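Long-range contacts in SWD1-like protein (Myceliophthora thermophila, PDB 6E29), which is probably a WD40 beta-propeller subunit of the COMPASS histone H3 methyltransferase complex, this chain being its propeller domain: residues G43-T48 and S67-S72; V49-L54 and R61-H66; G88-L93 and E104-A109; T29-N34 and Q317-W322. All blocks are in the same frame, centred on the assembly; numbering follows the deposited sequence. Where two conformers were deposited one is given.

Contact 1 of 4, residues G43-T48 and S67-S72; sequences GRVDGT and SKNITS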
# COMPACT_ATOMS: atom_id res chain seq x y z
N GLY B 43 -1.52 -9.62 9.61
CA GLY B 43 -0.17 -10.18 9.53
C GLY B 43 0.52 -9.80 10.83
O GLY B 43 0.18 -8.78 11.44
N ARG B 44 1.45 -10.65 11.27
CA ARG B 44 2.06 -10.53 12.59
C ARG B 44 3.56 -10.41 12.48
O ARG B 44 4.18 -10.73 11.45
CB ARG B 44 1.69 -11.74 13.50
CG ARG B 44 0.31 -12.29 13.15
CD ARG B 44 -0.29 -13.22 14.15
NE ARG B 44 0.65 -14.07 14.83
CZ ARG B 44 0.29 -15.08 15.62
NH1 ARG B 44 -1.00 -15.38 15.79
NH2 ARG B 44 1.22 -15.81 16.23
N VAL B 45 4.15 -9.96 13.60
CA VAL B 45 5.60 -9.82 13.69
C VAL B 45 6.29 -11.14 13.34
O VAL B 45 7.34 -11.15 12.69
CB VAL B 45 6.01 -9.36 15.10
CG1 VAL B 45 7.52 -9.56 15.33
CG2 VAL B 45 5.59 -7.93 15.33
N ASP B 46 5.70 -12.27 13.77
CA ASP B 46 6.35 -13.56 13.56
C ASP B 46 6.08 -14.19 12.19
O ASP B 46 6.40 -15.36 11.98
CB ASP B 46 5.95 -14.56 14.66
CG ASP B 46 4.46 -14.88 14.65
OD1 ASP B 46 3.69 -14.26 13.88
OD2 ASP B 46 4.04 -15.77 15.42
N GLY B 47 5.49 -13.46 11.25
CA GLY B 47 5.25 -13.98 9.93
C GLY B 47 3.94 -14.72 9.76
O GLY B 47 3.58 -15.04 8.62
N THR B 48 3.21 -14.96 10.84
CA THR B 48 1.92 -15.62 10.69
C THR B 48 0.87 -14.65 10.12
O THR B 48 0.89 -13.45 10.41
CB THR B 48 1.44 -16.18 12.03
OG1 THR B 48 2.46 -16.99 12.60
CG2 THR B 48 0.18 -17.02 11.83
N SER B 67 8.35 -16.15 8.28
CA SER B 67 8.94 -16.08 9.61
C SER B 67 9.37 -14.68 10.04
O SER B 67 9.96 -14.55 11.12
CB SER B 67 10.15 -17.03 9.68
OG SER B 67 11.19 -16.53 8.83
N LYS B 68 9.12 -13.65 9.25
CA LYS B 68 9.50 -12.29 9.63
C LYS B 68 8.27 -11.42 9.47
O LYS B 68 7.23 -11.88 8.98
CB LYS B 68 10.71 -11.76 8.81
CG LYS B 68 12.12 -12.23 9.37
CD LYS B 68 13.17 -11.10 9.26
CE LYS B 68 14.04 -11.20 8.01
NZ LYS B 68 14.43 -9.85 7.45
N ASN B 69 8.39 -10.15 9.90
CA ASN B 69 7.24 -9.25 9.93
C ASN B 69 6.51 -9.22 8.60
O ASN B 69 7.12 -8.95 7.55
CB ASN B 69 7.66 -7.82 10.28
CG ASN B 69 8.42 -7.72 11.58
OD1 ASN B 69 9.15 -8.63 11.95
ND2 ASN B 69 8.27 -6.60 12.27
N ILE B 70 5.21 -9.45 8.64
CA ILE B 70 4.40 -9.21 7.46
C ILE B 70 4.39 -7.72 7.17
O ILE B 70 4.21 -6.88 8.06
CB ILE B 70 2.98 -9.75 7.64
CG1 ILE B 70 3.04 -11.24 8.04
CG2 ILE B 70 2.17 -9.48 6.37
CD1 ILE B 70 3.66 -12.09 6.89
N THR B 71 4.59 -7.37 5.90
CA THR B 71 4.58 -5.99 5.45
C THR B 71 3.41 -5.61 4.57
O THR B 71 3.10 -4.42 4.48
CB THR B 71 5.87 -5.68 4.67
OG1 THR B 71 6.03 -6.69 3.67
CG2 THR B 71 7.11 -5.72 5.62
N SER B 72 2.73 -6.57 3.91
CA SER B 72 1.54 -6.21 3.14
C SER B 72 0.66 -7.42 2.91
O SER B 72 1.08 -8.58 3.03
CB SER B 72 1.88 -5.56 1.78
OG SER B 72 2.38 -6.53 0.86
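Ile70, opening the inner strand of one blade of the WD40 beta-propeller, packs against the Arg44-Gly47 turn of the blade before it, so this is a joint between consecutive blades. The type I turn links strands 39-44 and 48-53, and its closing bond, Gly47 N to Arg44 O, shares the acceptor with the neighbouring blade. Ile70 N reaches Arg44 O over 3.3 Å, nearly straight at 170°, coming from above the carbonyl plane on the face opposite Gly47 N. The Ile70 side chain follows the turn: CB lies 3.7 Å from Gly43 CA, CG1 touches Arg44 O, and CD1 ends 3.4 Å from Gly47 O. Both glycines fit this closeness, since a CB on Gly43 would run into Ile70 CB and one on Gly47 into Ser67 N. Gly47 also has positive phi, and its CA sits 3.0 Å from Lys68 O. An alanine in place of Ile70 would probably open a gap against the turn, where CG1 now meets Arg44 O and CD1 meets Gly47 O. The turn is stiffened from within by Asp46, which Arg44 grips side-on through NE and NH2. Asp46 OD1 lies 3.2 Å from Arg44 NE and also accepts Thr48 N in an Asx turn, the two donors arriving from opposite faces of the carboxylate.

Contact 2 of 4, residues V49-L54 and R61-H66; sequences VVIWDL and RKLRGH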
# COMPACT_ATOMS: atom_id res chain seq x y z
N VAL B 49 -0.05 -15.19 9.32
CA VAL B 49 -1.18 -14.44 8.80
C VAL B 49 -2.47 -15.03 9.36
O VAL B 49 -2.62 -16.25 9.39
CB VAL B 49 -1.21 -14.44 7.27
CG1 VAL B 49 -2.49 -13.72 6.77
CG2 VAL B 49 0.04 -13.72 6.75
N VAL B 50 -3.36 -14.15 9.85
CA VAL B 50 -4.59 -14.57 10.50
C VAL B 50 -5.78 -14.06 9.69
O VAL B 50 -5.81 -12.91 9.25
CB VAL B 50 -4.65 -14.08 11.96
CG1 VAL B 50 -5.95 -14.56 12.64
CG2 VAL B 50 -3.46 -14.63 12.73
N ILE B 51 -6.73 -14.95 9.45
CA ILE B 51 -7.97 -14.62 8.76
C ILE B 51 -9.05 -14.58 9.84
O ILE B 51 -9.34 -15.61 10.44
CB ILE B 51 -8.31 -15.66 7.69
CG1 ILE B 51 -7.14 -15.82 6.69
CG2 ILE B 51 -9.67 -15.35 7.07
CD1 ILE B 51 -6.63 -14.43 6.16
N TRP B 52 -9.62 -13.40 10.09
CA TRP B 52 -10.70 -13.23 11.07
C TRP B 52 -12.05 -13.25 10.37
O TRP B 52 -12.26 -12.50 9.41
CB TRP B 52 -10.56 -11.91 11.82
CG TRP B 52 -9.31 -11.75 12.57
CD1 TRP B 52 -8.10 -11.31 12.09
CD2 TRP B 52 -9.13 -11.98 13.96
NE1 TRP B 52 -7.17 -11.29 13.11
CE2 TRP B 52 -7.79 -11.66 14.27
CE3 TRP B 52 -9.98 -12.40 14.99
CZ2 TRP B 52 -7.28 -11.78 15.55
CZ3 TRP B 52 -9.48 -12.49 16.24
CH2 TRP B 52 -8.14 -12.20 16.52
N ASP B 53 -12.95 -14.10 10.83
CA ASP B 53 -14.35 -14.06 10.41
C ASP B 53 -15.03 -12.90 11.13
O ASP B 53 -15.20 -12.94 12.35
CB ASP B 53 -14.99 -15.40 10.76
CG ASP B 53 -16.40 -15.55 10.25
OD1 ASP B 53 -16.77 -16.67 9.83
OD2 ASP B 53 -17.16 -14.57 10.27
N LEU B 54 -15.48 -11.87 10.37
CA LEU B 54 -16.02 -10.66 11.00
C LEU B 54 -17.40 -10.89 11.63
O LEU B 54 -17.79 -10.16 12.54
CB LEU B 54 -16.09 -9.50 10.00
CG LEU B 54 -14.68 -9.17 9.51
CD1 LEU B 54 -14.65 -8.01 8.56
CD2 LEU B 54 -13.81 -8.91 10.75
N ARG B 61 -8.76 -18.94 10.21
CA ARG B 61 -7.60 -19.78 9.98
C ARG B 61 -6.32 -18.99 10.20
O ARG B 61 -6.31 -17.76 10.17
CB ARG B 61 -7.63 -20.40 8.59
CG ARG B 61 -7.82 -19.42 7.47
CD ARG B 61 -7.42 -20.06 6.13
NE ARG B 61 -7.76 -21.48 5.98
CZ ARG B 61 -8.92 -21.90 5.50
NH1 ARG B 61 -9.82 -21.00 5.13
NH2 ARG B 61 -9.17 -23.19 5.34
N LYS B 62 -5.26 -19.74 10.49
CA LYS B 62 -3.92 -19.20 10.66
C LYS B 62 -3.03 -19.79 9.56
O LYS B 62 -2.99 -21.01 9.38
CB LYS B 62 -3.36 -19.55 12.05
CG LYS B 62 -3.99 -18.77 13.22
CD LYS B 62 -3.67 -19.44 14.54
CE LYS B 62 -3.76 -18.48 15.71
NZ LYS B 62 -5.07 -17.77 15.72
N LEU B 63 -2.29 -18.91 8.86
CA LEU B 63 -1.41 -19.26 7.76
C LEU B 63 0.02 -18.98 8.18
O LEU B 63 0.38 -17.84 8.49
CB LEU B 63 -1.75 -18.46 6.49
CG LEU B 63 -3.25 -18.40 6.16
CD1 LEU B 63 -3.51 -17.28 5.15
CD2 LEU B 63 -3.75 -19.73 5.62
N ARG B 64 0.85 -20.02 8.20
CA ARG B 64 2.24 -19.88 8.62
C ARG B 64 3.11 -20.23 7.42
O ARG B 64 3.25 -21.40 7.05
CB ARG B 64 2.50 -20.75 9.86
CG ARG B 64 1.39 -20.57 10.93
CD ARG B 64 1.77 -21.07 12.33
NE ARG B 64 0.60 -21.49 13.10
CZ ARG B 64 0.28 -20.99 14.29
NH1 ARG B 64 1.01 -20.01 14.80
NH2 ARG B 64 -0.79 -21.44 14.96
N GLY B 65 3.65 -19.20 6.77
CA GLY B 65 4.51 -19.41 5.64
C GLY B 65 5.68 -18.46 5.72
O GLY B 65 6.73 -18.70 5.13
N HIS B 66 5.50 -17.37 6.44
CA HIS B 66 6.60 -16.43 6.64
C HIS B 66 7.12 -16.60 8.06
O HIS B 66 6.40 -17.07 8.96
CB HIS B 66 6.14 -14.96 6.44
CG HIS B 66 5.42 -14.69 5.16
ND1 HIS B 66 6.03 -14.10 4.07
CD2 HIS B 66 4.12 -14.87 4.80
CE1 HIS B 66 5.15 -13.96 3.10
NE2 HIS B 66 3.99 -14.43 3.50
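Val49 and Leu63 cross obliquely on one face of the outer hairpin of a WD40 propeller blade, formed by strands 48-53 and 58-64. The strands run antiparallel, the axes of the short segments at 163°, and the side chains fall on two faces. On the first, Leu63 CD1 touches two neighbours, 4.0 Å from Val49 CG1 and 4.2 Å from Ile51 CG1. Next along, Ile51 and Arg61 lie side by side and point the same way. Arg61 CG stands between its backbone N and carbonyl carbon (chi1 52°), which brings this methylene to 3.7 Å from Ile51 CG1; the arginine thus contributes its aliphatic stem. Leu82 of the next blade's strand 81-86 meets Val49 and Ile51 on this face, while Trp94 touches Leu63. The other face carries Val50 and Lys62, a non-hydrogen-bonded pair, with Val50 CG2 4.2 Å from Lys62 CG. Between the faces, Val49 and Leu63 exchange two backbone bonds, 2.8 Å from Val49 N to Leu63 O and 2.7 Å from Leu63 N to Val49 O. Ile51 N donates to Arg61 O, whereas the return bond from Arg61 N is weak. Val50 CG1 rests 3.5 Å above the plane of the Trp52 ring, toward its rim.

Contact 3 of 4, residues G88-L93 and E104-A109; sequences GWKVIL and EVRFRA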
# COMPACT_ATOMS: atom_id res chain seq x y z
N GLY B 88 11.18 -10.82 5.46
CA GLY B 88 12.09 -11.92 5.22
C GLY B 88 12.20 -12.29 3.75
O GLY B 88 12.55 -13.44 3.45
N TRP B 89 11.87 -11.35 2.85
CA TRP B 89 12.13 -11.41 1.40
C TRP B 89 11.12 -12.26 0.62
O TRP B 89 11.38 -12.61 -0.53
CB TRP B 89 13.54 -11.95 1.07
CG TRP B 89 14.68 -11.34 1.84
CD1 TRP B 89 14.60 -10.35 2.80
CD2 TRP B 89 16.07 -11.65 1.70
NE1 TRP B 89 15.86 -10.05 3.26
CE2 TRP B 89 16.78 -10.82 2.61
CE3 TRP B 89 16.79 -12.54 0.89
CZ2 TRP B 89 18.17 -10.86 2.72
CZ3 TRP B 89 18.18 -12.57 1.00
CH2 TRP B 89 18.85 -11.73 1.91
N LYS B 90 9.99 -12.62 1.18
CA LYS B 90 9.11 -13.59 0.54
C LYS B 90 7.74 -13.00 0.25
O LYS B 90 7.24 -12.12 0.96
CB LYS B 90 8.95 -14.83 1.43
CG LYS B 90 10.27 -15.46 1.84
CD LYS B 90 10.08 -16.57 2.91
CE LYS B 90 9.35 -17.80 2.40
NZ LYS B 90 9.13 -18.81 3.50
N VAL B 91 7.15 -13.49 -0.84
CA VAL B 91 5.75 -13.22 -1.20
C VAL B 91 5.07 -14.57 -1.42
O VAL B 91 5.61 -15.44 -2.13
CB VAL B 91 5.66 -12.34 -2.46
CG1 VAL B 91 4.22 -12.18 -2.90
CG2 VAL B 91 6.25 -10.96 -2.22
N ILE B 92 3.87 -14.74 -0.84
CA ILE B 92 3.13 -16.00 -0.92
C ILE B 92 1.70 -15.71 -1.35
O ILE B 92 1.08 -14.75 -0.86
CB ILE B 92 3.13 -16.75 0.43
CG1 ILE B 92 4.55 -17.21 0.80
CG2 ILE B 92 2.13 -17.92 0.43
CD1 ILE B 92 4.62 -17.85 2.21
N LEU B 93 1.17 -16.52 -2.26
CA LEU B 93 -0.23 -16.49 -2.65
C LEU B 93 -0.91 -17.68 -1.98
O LEU B 93 -0.61 -18.84 -2.31
CB LEU B 93 -0.45 -16.58 -4.15
CG LEU B 93 -1.95 -16.37 -4.43
CD1 LEU B 93 -2.34 -15.00 -4.02
CD2 LEU B 93 -2.22 -16.53 -5.89
N GLU B 104 4.51 -19.21 -4.32
CA GLU B 104 5.50 -18.64 -3.41
C GLU B 104 6.70 -18.10 -4.18
O GLU B 104 7.31 -18.83 -4.96
CB GLU B 104 5.94 -19.72 -2.44
CG GLU B 104 6.89 -19.23 -1.39
CD GLU B 104 7.15 -20.31 -0.35
OE1 GLU B 104 7.84 -20.01 0.65
OE2 GLU B 104 6.69 -21.46 -0.53
N VAL B 105 7.08 -16.85 -3.91
CA VAL B 105 8.15 -16.17 -4.65
C VAL B 105 9.11 -15.54 -3.64
O VAL B 105 8.68 -14.76 -2.78
CB VAL B 105 7.60 -15.11 -5.61
CG1 VAL B 105 8.74 -14.46 -6.45
CG2 VAL B 105 6.51 -15.71 -6.51
N ARG B 106 10.40 -15.90 -3.74
CA ARG B 106 11.44 -15.38 -2.85
C ARG B 106 12.34 -14.38 -3.58
O ARG B 106 12.86 -14.68 -4.66
CB ARG B 106 12.27 -16.52 -2.26
CG ARG B 106 11.37 -17.61 -1.66
CD ARG B 106 12.19 -18.77 -1.10
NE ARG B 106 11.85 -20.03 -1.78
CZ ARG B 106 10.77 -20.75 -1.51
NH1 ARG B 106 9.94 -20.33 -0.57
NH2 ARG B 106 10.52 -21.89 -2.16
N PHE B 107 12.53 -13.22 -2.98
CA PHE B 107 13.36 -12.17 -3.57
C PHE B 107 14.71 -12.13 -2.85
O PHE B 107 15.02 -12.99 -2.04
CB PHE B 107 12.64 -10.82 -3.52
CG PHE B 107 11.39 -10.77 -4.35
CD1 PHE B 107 10.14 -11.03 -3.78
CD2 PHE B 107 11.46 -10.51 -5.72
CE1 PHE B 107 8.98 -11.02 -4.55
CE2 PHE B 107 10.30 -10.49 -6.50
CZ PHE B 107 9.05 -10.74 -5.90
N ARG B 108 15.51 -11.10 -3.12
CA ARG B 108 16.82 -10.97 -2.49
C ARG B 108 16.86 -9.81 -1.49
O ARG B 108 17.95 -9.34 -1.13
CB ARG B 108 17.91 -10.81 -3.55
CG ARG B 108 17.63 -11.51 -4.89
CD ARG B 108 18.70 -11.14 -5.94
NE ARG B 108 18.86 -9.68 -6.05
CZ ARG B 108 18.61 -8.95 -7.15
NH1 ARG B 108 18.20 -9.52 -8.27
NH2 ARG B 108 18.80 -7.63 -7.13
N ALA B 109 15.71 -9.39 -1.00
CA ALA B 109 15.58 -8.15 -0.24
C ALA B 109 14.21 -8.13 0.43
O ALA B 109 13.26 -8.77 -0.05
CB ALA B 109 15.74 -6.92 -1.16
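Trp89 and Phe107 start the backbone pairing: Phe107 N donates to Trp89 O over 2.8 Å at 175°. Farther on, Val91 and Val105 exchange both bonds as a hydrogen-bonded antiparallel pair, while Lys90 with Arg106 and Ile92 with Glu104 are the non-hydrogen-bonded pairs. The flat groups follow. The Trp89 indole lays one face on the peptide between Arg108 and Ala109, with Ala109 N 3.5 Å above the ring plane; Trp89 CA adds a CA-H...O contact to Ala109 O. Phe107 turns its edge to Val91, CE1 lying 3.6 Å from Val91 CG2, and its ring has a cation-pi partner in Arg145. These strands, 90-95 and 100-106, form the outer hairpin of a four-stranded WD40 propeller blade, and Phe124 of the next blade packs against Val91, Val105 and Phe107. Lys90, Glu104 and Arg106 share the face that also carries Ile92. Glu104 CG stands anti to the backbone N (chi1 -176°), beside Ile92 CG1 at 3.8 Å. Its extended chain then carries OE1 to 3.4 Å from Lys90 NZ, a salt bridge shared with Arg101. With a leucine in place of Glu104, Lys90 and Arg101 would probably lose their common anion. Lys90 NZ also donates to Gly65 O, whereas the pairing of Arg106 NH1 with Glu104 is too short in the model to be sure.

Contact 4 of 4, residues T29-N34 and Q317-W322; sequences TCVRFN and QGVIEW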
# COMPACT_ATOMS: atom_id res chain seq x y z
N THR B 29 1.02 -6.45 12.53
CA THR B 29 1.78 -5.40 11.86
C THR B 29 1.01 -4.79 10.70
O THR B 29 1.39 -3.72 10.24
CB THR B 29 3.11 -5.92 11.31
OG1 THR B 29 2.88 -7.00 10.40
CG2 THR B 29 4.00 -6.39 12.41
N CYS B 30 -0.05 -5.44 10.25
CA CYS B 30 -0.78 -5.00 9.07
C CYS B 30 -2.17 -5.63 9.12
O CYS B 30 -2.31 -6.74 9.63
CB CYS B 30 0.01 -5.42 7.82
SG CYS B 30 -0.75 -5.38 6.18
N VAL B 31 -3.17 -4.96 8.52
CA VAL B 31 -4.52 -5.51 8.38
C VAL B 31 -5.06 -5.11 7.01
O VAL B 31 -4.65 -4.11 6.46
CB VAL B 31 -5.49 -4.99 9.44
CG1 VAL B 31 -5.30 -5.76 10.72
CG2 VAL B 31 -5.29 -3.50 9.59
N ARG B 32 -6.02 -5.89 6.50
CA ARG B 32 -6.65 -5.61 5.21
C ARG B 32 -7.97 -6.37 5.16
O ARG B 32 -7.98 -7.59 5.37
CB ARG B 32 -5.80 -6.07 3.98
CG ARG B 32 -6.30 -5.49 2.68
CD ARG B 32 -5.57 -4.12 2.45
NE ARG B 32 -6.08 -3.34 1.33
CZ ARG B 32 -5.47 -3.23 0.15
NH1 ARG B 32 -4.33 -3.90 -0.09
NH2 ARG B 32 -6.02 -2.45 -0.80
N PHE B 33 -9.07 -5.66 4.91
CA PHE B 33 -10.38 -6.31 4.71
C PHE B 33 -10.46 -6.90 3.31
O PHE B 33 -9.86 -6.36 2.38
CB PHE B 33 -11.50 -5.28 4.87
CG PHE B 33 -11.70 -4.80 6.27
CD1 PHE B 33 -12.48 -5.56 7.14
CD2 PHE B 33 -11.18 -3.58 6.73
CE1 PHE B 33 -12.72 -5.15 8.50
CE2 PHE B 33 -11.45 -3.16 8.09
CZ PHE B 33 -12.22 -3.98 8.96
N ASN B 34 -11.21 -8.00 3.14
CA ASN B 34 -11.48 -8.47 1.77
C ASN B 34 -12.56 -7.56 1.16
O ASN B 34 -13.03 -6.61 1.80
CB ASN B 34 -11.83 -9.97 1.75
CG ASN B 34 -13.21 -10.29 2.36
OD1 ASN B 34 -13.83 -9.44 3.00
ND2 ASN B 34 -13.69 -11.53 2.16
N GLN B 317 -0.31 4.25 17.04
CA GLN B 317 -0.97 3.37 16.08
C GLN B 317 -0.14 3.29 14.79
O GLN B 317 0.49 4.26 14.37
CB GLN B 317 -2.37 3.88 15.74
CG GLN B 317 -3.23 4.11 16.99
CD GLN B 317 -3.64 2.79 17.61
OE1 GLN B 317 -3.77 1.79 16.92
NE2 GLN B 317 -3.84 2.79 18.91
N GLY B 318 -0.17 2.12 14.15
CA GLY B 318 0.53 1.91 12.91
C GLY B 318 -0.39 1.81 11.72
O GLY B 318 -0.99 2.81 11.29
N VAL B 319 -0.50 0.60 11.14
CA VAL B 319 -1.29 0.45 9.91
C VAL B 319 -2.75 0.65 10.24
O VAL B 319 -3.24 0.11 11.23
CB VAL B 319 -1.07 -0.95 9.30
CG1 VAL B 319 -2.21 -1.34 8.33
CG2 VAL B 319 0.29 -0.97 8.56
N ILE B 320 -3.48 1.35 9.34
CA ILE B 320 -4.93 1.50 9.55
C ILE B 320 -5.64 1.10 8.26
O ILE B 320 -5.08 1.18 7.17
CB ILE B 320 -5.31 2.94 9.97
CG1 ILE B 320 -4.91 3.90 8.85
CG2 ILE B 320 -4.59 3.31 11.32
CD1 ILE B 320 -5.26 5.31 9.14
N GLU B 321 -6.90 0.70 8.39
CA GLU B 321 -7.67 0.26 7.22
C GLU B 321 -9.13 0.50 7.50
O GLU B 321 -9.61 0.18 8.60
CB GLU B 321 -7.50 -1.23 6.94
CG GLU B 321 -6.16 -1.57 6.37
CD GLU B 321 -5.97 -0.95 5.00
OE1 GLU B 321 -6.92 -0.96 4.17
OE2 GLU B 321 -4.86 -0.44 4.77
N TRP B 322 -9.85 1.06 6.53
CA TRP B 322 -11.30 1.16 6.67
C TRP B 322 -12.01 -0.08 6.12
O TRP B 322 -11.56 -0.68 5.13
CB TRP B 322 -11.82 2.36 5.87
CG TRP B 322 -11.42 3.73 6.37
CD1 TRP B 322 -10.26 4.41 6.07
CD2 TRP B 322 -12.22 4.62 7.16
NE1 TRP B 322 -10.30 5.68 6.64
CE2 TRP B 322 -11.50 5.83 7.28
CE3 TRP B 322 -13.48 4.52 7.75
CZ2 TRP B 322 -11.99 6.90 8.00
CZ3 TRP B 322 -13.96 5.60 8.46
CH2 TRP B 322 -13.22 6.77 8.57
O HOH W 1 1.25 -1.39 12.20
O HOH W 2 -8.64 -2.95 4.07
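The inner strands of two adjoining WD40 propeller blades meet where the ring closes, with Val31 and Glu321 at the middle of the contact. Strands 29-33 and 317-322 run parallel, 3° apart, but their axes come no nearer than 6.3 Å, so side chains and waters fill the interval instead of backbone pairing. One water accepts from Val319 N and donates to Thr29 O; a second accepts from Phe33 N and donates to Glu321 OE1 at 2.6 Å. Val319 slides past Val31 in the opposite direction, its CG1 4.0 Å from Val31 CG2. That CG1 also lies 3.7 Å from Val31 N, a buried amide with no partner in the model. Glu321 CG is anti to its carbonyl carbon (chi1 -73°) and presses on Val31 O at 3.0 Å. The Glu321 carboxylate has its main partner in Arg222, and the salt bridge from Arg32 NE to Glu321 OE1 is long, 3.8 Å, with the guanidinium and carboxylate planes 51° apart. Phe33 turns a ring edge to Glu321 O, while its CD2 comes within 3.3 Å of Trp322 O. Around this joint, His323 meets the Phe33 ring edge-to-face, Arg32 O accepts from Trp75 of the following blade, and strands 39-44 and 328-333 flank the two inner strands within their own sheets.

How the contacts relate
From the N terminus, contact 4 opens first, on strand 28-33, and closes last, on strand 317-322, so its loop spans most of the propeller and encloses the other three. Contact 1 closes a short loop from 43-48 to 67-72 that passes from one blade into the next; contact 2, the hairpin 49-54 with 61-66, lies wholly within it. Contact 3 then follows in series as the outer hairpin of that next blade, and none cross. Physical links join them: Thr29 of contact 4 hydrogen-bonds to Ile70 of contact 1, and Gly65 of contact 2 to Lys90 of contact 3. Contacts 3 and 4 do not touch, their nearest atoms about 10 Å apart.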